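Local coordinates for regulatory protein SdiA (Escherichia coli, PDB 4LFU), which acts as a LuxR-type quorum-sensing receptor that binds AI-1 autoinducers, and as a transcription factor that activates ftsQAZ and, in response to autoinducer, ydiV, at residues A[82-88]-A[130-134]; A[175-180]-A[233-239]; A[188-192]-A[227-231]. All coordinates share one frame; numbering follows the deposited sequence.

Contact 1 closes before contact 2 opens, and contact 3 is nested within the loop that contact 2 closes. Contact 1 lies in the autoinducer-binding domain, where the loop 82-88 covers strand 130-137, the middle strand of a five-stranded antiparallel sheet. Contacts 2 and 3 belong to the LuxR-type helix-turn-helix domain and share helix 227-237. Their centres are 11 Å apart and they pack directly on each other, Ala234 and Phe180 of contact 2 against Leu188 and Val230 of contact 3. Contact 1 is centred 23 Å from contact 2 and 30 Å from contact 3, touching neither. Autoinducer-binding and DNA-binding parts are thus separately packed, and of the three contacts the second subunit reaches only 2 and 3.

Contact 1: A[82-88]-A[130-134]; sequences VLNPENF and LGFLS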
# COMPACT_ATOMS: atom_id res chain seq x y z
N VAL A 82 18.77 2.80 -4.09
CA VAL A 82 18.25 1.52 -3.62
C VAL A 82 16.97 1.72 -2.77
O VAL A 82 16.23 0.77 -2.49
CB VAL A 82 19.43 0.78 -2.90
CG1 VAL A 82 19.00 -0.10 -1.77
CG2 VAL A 82 20.31 0.05 -3.94
N LEU A 83 16.71 2.98 -2.41
CA LEU A 83 15.59 3.38 -1.54
C LEU A 83 14.55 4.22 -2.30
O LEU A 83 13.77 4.97 -1.71
CB LEU A 83 16.13 4.15 -0.33
CG LEU A 83 16.48 3.46 0.99
CD1 LEU A 83 16.64 1.93 0.96
CD2 LEU A 83 17.69 4.11 1.64
N ASN A 84 14.61 4.11 -3.62
CA ASN A 84 13.73 4.81 -4.50
C ASN A 84 12.88 3.77 -5.22
O ASN A 84 13.39 3.04 -6.08
CB ASN A 84 14.54 5.68 -5.48
CG ASN A 84 13.66 6.42 -6.48
OD1 ASN A 84 12.43 6.43 -6.38
ND2 ASN A 84 14.30 7.03 -7.47
N PRO A 85 11.59 3.68 -4.86
CA PRO A 85 10.63 2.73 -5.45
C PRO A 85 10.45 2.83 -6.99
O PRO A 85 10.14 1.83 -7.63
CB PRO A 85 9.33 3.06 -4.71
CG PRO A 85 9.50 4.41 -4.18
CD PRO A 85 10.94 4.53 -3.84
N GLU A 86 10.66 4.02 -7.57
CA GLU A 86 10.63 4.21 -9.02
C GLU A 86 11.63 3.35 -9.79
O GLU A 86 11.46 3.12 -10.98
CB GLU A 86 10.82 5.69 -9.37
CG GLU A 86 9.56 6.58 -9.13
CD GLU A 86 9.86 7.81 -8.27
OE1 GLU A 86 10.03 8.92 -8.85
OE2 GLU A 86 9.93 7.67 -7.02
N ASN A 87 12.67 2.84 -9.14
CA ASN A 87 13.56 2.01 -9.94
C ASN A 87 13.50 0.48 -9.67
O ASN A 87 14.33 -0.29 -10.13
CB ASN A 87 14.96 2.65 -10.11
CG ASN A 87 15.68 2.82 -8.83
OD1 ASN A 87 15.73 1.88 -8.05
ND2 ASN A 87 16.25 4.01 -8.59
N PHE A 88 12.44 0.08 -8.98
CA PHE A 88 12.14 -1.32 -8.72
C PHE A 88 11.21 -1.88 -9.81
O PHE A 88 10.40 -1.17 -10.38
CB PHE A 88 11.46 -1.46 -7.36
CG PHE A 88 12.40 -1.37 -6.19
CD1 PHE A 88 12.93 -0.15 -5.78
CD2 PHE A 88 12.77 -2.51 -5.51
CE1 PHE A 88 13.80 -0.08 -4.70
CE2 PHE A 88 13.62 -2.43 -4.43
CZ PHE A 88 14.14 -1.21 -4.04
N LEU A 130 7.19 2.70 3.74
CA LEU A 130 7.81 1.91 2.69
C LEU A 130 8.96 1.15 3.30
O LEU A 130 9.89 1.77 3.86
CB LEU A 130 8.29 2.80 1.52
CG LEU A 130 7.29 3.58 0.66
CD1 LEU A 130 8.07 4.38 -0.36
CD2 LEU A 130 6.33 2.64 -0.08
N GLY A 131 8.89 -0.17 3.22
CA GLY A 131 9.93 -1.01 3.77
C GLY A 131 10.81 -1.54 2.66
O GLY A 131 10.32 -1.93 1.59
N PHE A 132 12.11 -1.51 2.92
CA PHE A 132 13.13 -1.98 1.96
C PHE A 132 14.02 -3.02 2.64
O PHE A 132 14.63 -2.75 3.68
CB PHE A 132 14.00 -0.81 1.50
CG PHE A 132 13.24 0.27 0.75
CD1 PHE A 132 13.20 0.26 -0.64
CD2 PHE A 132 12.58 1.29 1.44
CE1 PHE A 132 12.49 1.22 -1.32
CE2 PHE A 132 11.88 2.30 0.75
CZ PHE A 132 11.83 2.26 -0.62
N LEU A 133 14.12 -4.20 2.05
CA LEU A 133 15.05 -5.21 2.55
C LEU A 133 16.18 -5.41 1.53
O LEU A 133 15.94 -5.81 0.40
CB LEU A 133 14.33 -6.53 2.82
CG LEU A 133 15.22 -7.71 3.26
CD1 LEU A 133 15.86 -7.47 4.62
CD2 LEU A 133 14.39 -8.98 3.24
N SER A 134 17.41 -5.12 1.94
CA SER A 134 18.59 -5.26 1.08
C SER A 134 19.46 -6.37 1.58
O SER A 134 19.63 -6.51 2.77
CB SER A 134 19.41 -4.00 1.11
OG SER A 134 18.82 -3.00 0.32
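A backbone carbon, the CA of Leu83, sits over one face of the Phe132 ring, 4.0 Å from its centroid and 21° off the ring normal, a CH-pi contact displaced from the ring centre. The side chain of Leu83 continues along the same ring: its CD1 lies 3.8 Å from Phe132 CG, near the base of the aromatic group. At the far end, Leu83 O is 3.5 Å from Phe132 CZ, and this carbonyl is hydrogen-bonded to Arg47 of strand 41-47. Phe132 reaches the loop because its CG lies opposite the carbonyl carbon (chi1 -63°). Its edge meets Pro85, whose CD is 4.0 Å from Phe132 CZ, and Phe88, whose CZ approaches Phe132 CD1 at 3.8 Å; the two phenyl planes are inclined at 53°, an oblique pairing. Farther along the strand, Val82 CG1 touches Ser134 OG at 3.6 Å, a hydroxyl already bonded to Thr120 on strand 117-124. The loop between helix 65-73 and strand 92-94 is thereby packed on the middle strand of the autoinducer-binding domain's antiparallel sheet. The contact is largely apolar and centred on one ring, which the carbonyls of Val82 and Leu83 also border; Leu83 O and Ser134 OG are satisfied by neighbouring strands.

Contact 2: A[175-180]-A[233-239]; sequences TPEMNF and YAAATGL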
# COMPACT_ATOMS: atom_id res chain seq x y z
N THR A 175 3.82 4.31 12.89
CA THR A 175 3.54 5.73 12.63
C THR A 175 2.89 6.32 13.89
O THR A 175 2.51 5.55 14.77
CB THR A 175 2.65 5.90 11.35
OG1 THR A 175 1.57 4.95 11.37
CG2 THR A 175 3.48 5.65 10.11
N PRO A 176 2.79 7.67 14.01
CA PRO A 176 2.19 8.27 15.21
C PRO A 176 0.80 7.69 15.51
O PRO A 176 -0.00 7.47 14.58
CB PRO A 176 2.06 9.75 14.84
CG PRO A 176 3.16 9.98 13.89
CD PRO A 176 3.23 8.72 13.07
N GLU A 177 0.55 7.43 16.79
CA GLU A 177 -0.71 6.85 17.23
C GLU A 177 -1.80 7.91 17.19
O GLU A 177 -1.59 9.04 17.63
CB GLU A 177 -0.55 6.31 18.64
CG GLU A 177 -1.51 5.19 18.98
CD GLU A 177 -1.56 4.93 20.49
OE1 GLU A 177 -1.12 5.83 21.26
OE2 GLU A 177 -2.06 3.85 20.89
N MET A 178 -2.95 7.54 16.63
CA MET A 178 -4.12 8.40 16.60
C MET A 178 -5.31 7.58 17.07
O MET A 178 -6.06 7.03 16.25
CB MET A 178 -4.39 9.00 15.21
CG MET A 178 -3.14 9.33 14.40
SD MET A 178 -3.36 10.43 12.97
CE MET A 178 -1.70 10.25 12.36
N ASN A 179 -5.45 7.47 18.39
CA ASN A 179 -6.57 6.74 18.96
C ASN A 179 -7.77 7.66 18.99
O ASN A 179 -7.98 8.40 19.94
CB ASN A 179 -6.24 6.24 20.38
CG ASN A 179 -5.11 5.23 20.39
OD1 ASN A 179 -5.09 4.26 19.62
ND2 ASN A 179 -4.13 5.47 21.28
N PHE A 180 -8.53 7.66 17.91
CA PHE A 180 -9.63 8.59 17.77
C PHE A 180 -10.92 7.82 17.88
O PHE A 180 -11.00 6.67 17.47
CB PHE A 180 -9.59 9.37 16.43
CG PHE A 180 -8.44 10.34 16.29
CD1 PHE A 180 -7.66 10.73 17.39
CD2 PHE A 180 -8.14 10.90 15.05
CE1 PHE A 180 -6.59 11.63 17.25
CE2 PHE A 180 -7.08 11.81 14.91
CZ PHE A 180 -6.32 12.17 16.01
N TYR A 233 -2.43 13.87 8.40
CA TYR A 233 -1.78 12.72 9.04
C TYR A 233 -2.66 11.46 9.01
O TYR A 233 -2.20 10.37 8.65
CB TYR A 233 -1.36 13.08 10.47
CG TYR A 233 0.03 13.70 10.57
CD1 TYR A 233 0.36 14.84 9.85
CD2 TYR A 233 1.01 13.13 11.38
CE1 TYR A 233 1.62 15.42 9.95
CE2 TYR A 233 2.30 13.70 11.49
CZ TYR A 233 2.59 14.84 10.77
OH TYR A 233 3.84 15.41 10.88
N ALA A 234 -3.93 11.65 9.37
CA ALA A 234 -4.96 10.61 9.25
C ALA A 234 -5.14 10.05 7.83
O ALA A 234 -5.22 8.84 7.61
CB ALA A 234 -6.28 11.18 9.73
N ALA A 235 -5.24 10.97 6.86
CA ALA A 235 -5.35 10.62 5.46
C ALA A 235 -4.10 9.85 4.99
O ALA A 235 -4.23 8.82 4.31
CB ALA A 235 -5.55 11.85 4.65
N ALA A 236 -2.90 10.31 5.39
CA ALA A 236 -1.64 9.69 4.91
C ALA A 236 -1.41 8.27 5.40
O ALA A 236 -0.92 7.41 4.65
CB ALA A 236 -0.46 10.55 5.26
N THR A 237 -1.75 8.03 6.67
CA THR A 237 -1.51 6.75 7.32
C THR A 237 -2.68 5.78 7.15
O THR A 237 -2.58 4.62 7.51
CB THR A 237 -1.25 6.92 8.81
OG1 THR A 237 -2.34 7.65 9.37
CG2 THR A 237 0.04 7.67 9.06
N GLY A 238 -3.79 6.29 6.63
CA GLY A 238 -4.96 5.48 6.37
C GLY A 238 -5.88 5.32 7.55
O GLY A 238 -6.73 4.44 7.55
N LEU A 239 -5.73 6.16 8.58
CA LEU A 239 -6.62 6.09 9.76
C LEU A 239 -8.05 6.47 9.38
O LEU A 239 -9.01 5.81 9.80
CB LEU A 239 -6.13 7.00 10.89
CG LEU A 239 -7.17 7.34 11.97
CD1 LEU A 239 -7.17 6.32 13.10
CD2 LEU A 239 -6.98 8.76 12.52
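With CG opposite the carbonyl carbon (chi1 -35°) and the chain extended beyond it (chi2 -164°, chi3 -173°), Met178 runs straight to helix 227-237 and sets its methyl group against Tyr233. Met178 CE lies 3.4 Å from Tyr233 CB and near the plane of the ring at its edge, the two side chains crossing at about a right angle. Leu239, just beyond the helix, packs on the root of the same side chain: its CD2 touches Met178 CB at 3.7 Å and Phe180 CD2 at 3.5 Å. Met178 CB in turn lies over the centre of the Phe180 ring, 3.8 Å above its plane. Earlier in the segment, Thr175 and Thr237 lie alongside each other, pointing opposite ways. Thr237 directs its hydroxyl OG1 back to Tyr233 O at 2.8 Å; this carbonyl also accepts from Thr237 N, the two donors arriving from opposite faces of its plane. Tyr233 OH bonds to Glu193 of the second subunit. The lead-in to helix 182-192 is thus packed on the C-terminal end of the last helix of the LuxR-type helix-turn-helix domain. Apolar packing, mainly of Met178 and Leu239, carries this contact, while the polar groups of Thr237 and Tyr233 are engaged within the helix or across the dimer.

Contact 3: A[188-192]-A[227-231]; sequences LRWTA and KTQVA
Leu188 packs against Val230 and Ala231 through successive levels of its side chain. Its CB leads from helix 182-192 toward helix 227-237; CG comes next, 4.0 Å from Ala231 CA. There the chain forks: CD1 touches Val230 CG1 at 3.7 Å and also borders Ala231 N, while CD2 lies 3.8 Å from the same Val230 CG1. The valine methyl is therefore met by both branches of the leucine. It extends toward Leu188 because CG1 lies opposite the valine's own backbone N (chi1 -177°). One turn further along helix 182-192, Thr191 CG2 touches both Lys227 CG and Ala231 CB, each at 4.1 Å, and the methyls of Ala192 and Ala231 approach to 4.4 Å. Small residues here suit the close backbone approach, 5.7 Å between Ala192 CA and Ala231 CA. At the margin a water joins Lys227 NZ weakly to Thr191 OG1, whose firmer partners are Ile187 O and Gln215 NE2. The first and last helices of the LuxR-type helix-turn-helix domain cross here, the short segments at -104° with axes 9.6 Å apart. Around them, helix 208-222 meets Leu188, Lys227 and Val230, helix 197-204 of the predicted DNA-binding motif meets Thr191, and Cys232 of the second subunit packs on Ala231.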
# COMPACT_ATOMS: atom_id res chain seq x y z
N LEU A 188 -13.44 14.21 11.15
CA LEU A 188 -12.19 14.30 10.41
C LEU A 188 -12.40 14.09 8.92
O LEU A 188 -11.91 14.87 8.11
CB LEU A 188 -11.17 13.32 10.97
CG LEU A 188 -9.74 13.85 10.85
CD1 LEU A 188 -9.59 15.26 11.48
CD2 LEU A 188 -8.81 12.83 11.47
N ARG A 189 -13.17 13.07 8.57
CA ARG A 189 -13.56 12.79 7.18
C ARG A 189 -14.22 13.94 6.44
O ARG A 189 -13.92 14.18 5.26
CB ARG A 189 -14.43 11.54 7.09
CG ARG A 189 -13.65 10.25 7.36
CD ARG A 189 -14.45 9.01 6.91
NE ARG A 189 -15.67 8.84 7.71
CZ ARG A 189 -15.71 8.25 8.91
NH1 ARG A 189 -14.60 7.76 9.46
NH2 ARG A 189 -16.86 8.15 9.54
N TRP A 190 -15.12 14.65 7.11
CA TRP A 190 -15.77 15.82 6.51
C TRP A 190 -14.79 16.99 6.38
O TRP A 190 -14.90 17.79 5.45
CB TRP A 190 -17.06 16.24 7.28
CG TRP A 190 -18.19 15.29 7.06
CD1 TRP A 190 -18.66 14.37 7.95
CD2 TRP A 190 -18.97 15.12 5.86
NE1 TRP A 190 -19.68 13.64 7.39
CE2 TRP A 190 -19.89 14.07 6.11
CE3 TRP A 190 -18.98 15.74 4.60
CZ2 TRP A 190 -20.82 13.64 5.15
CZ3 TRP A 190 -19.90 15.32 3.64
CH2 TRP A 190 -20.81 14.27 3.92
N THR A 191 -13.86 17.06 7.33
CA THR A 191 -12.77 18.05 7.29
C THR A 191 -11.87 17.87 6.04
O THR A 191 -11.58 18.83 5.30
CB THR A 191 -11.96 18.01 8.61
OG1 THR A 191 -12.84 18.36 9.67
CG2 THR A 191 -10.76 19.00 8.59
N ALA A 192 -11.48 16.62 5.80
CA ALA A 192 -10.64 16.24 4.68
C ALA A 192 -11.33 16.46 3.33
O ALA A 192 -10.66 16.54 2.30
CB ALA A 192 -10.21 14.79 4.84
N LYS A 227 -6.47 21.59 12.49
CA LYS A 227 -7.22 20.45 11.95
C LYS A 227 -6.62 19.88 10.64
O LYS A 227 -6.80 18.71 10.34
CB LYS A 227 -8.68 20.86 11.71
CG LYS A 227 -8.88 21.94 10.65
CD LYS A 227 -10.26 22.58 10.74
CE LYS A 227 -10.67 23.16 9.39
NZ LYS A 227 -12.01 23.80 9.43
N THR A 228 -5.93 20.74 9.88
CA THR A 228 -5.31 20.35 8.60
C THR A 228 -4.26 19.30 8.79
O THR A 228 -4.26 18.31 8.06
CB THR A 228 -4.69 21.56 7.82
OG1 THR A 228 -5.63 22.63 7.74
CG2 THR A 228 -4.29 21.12 6.39
N GLN A 229 -3.37 19.52 9.76
CA GLN A 229 -2.33 18.55 10.11
C GLN A 229 -2.96 17.23 10.61
O GLN A 229 -2.48 16.15 10.28
CB GLN A 229 -1.32 19.09 11.16
CG GLN A 229 -0.23 18.02 11.43
CD GLN A 229 0.69 18.29 12.60
OE1 GLN A 229 1.62 19.08 12.49
NE2 GLN A 229 0.48 17.57 13.71
N VAL A 230 -4.02 17.33 11.41
CA VAL A 230 -4.72 16.11 11.89
C VAL A 230 -5.32 15.32 10.74
O VAL A 230 -5.09 14.11 10.61
CB VAL A 230 -5.82 16.42 12.91
CG1 VAL A 230 -6.43 15.10 13.41
CG2 VAL A 230 -5.25 17.20 14.04
N ALA A 231 -6.08 16.00 9.89
CA ALA A 231 -6.69 15.36 8.74
C ALA A 231 -5.65 14.78 7.77
O ALA A 231 -5.82 13.67 7.26
CB ALA A 231 -7.62 16.35 8.02
O HOH W 1 -13.65 21.60 9.13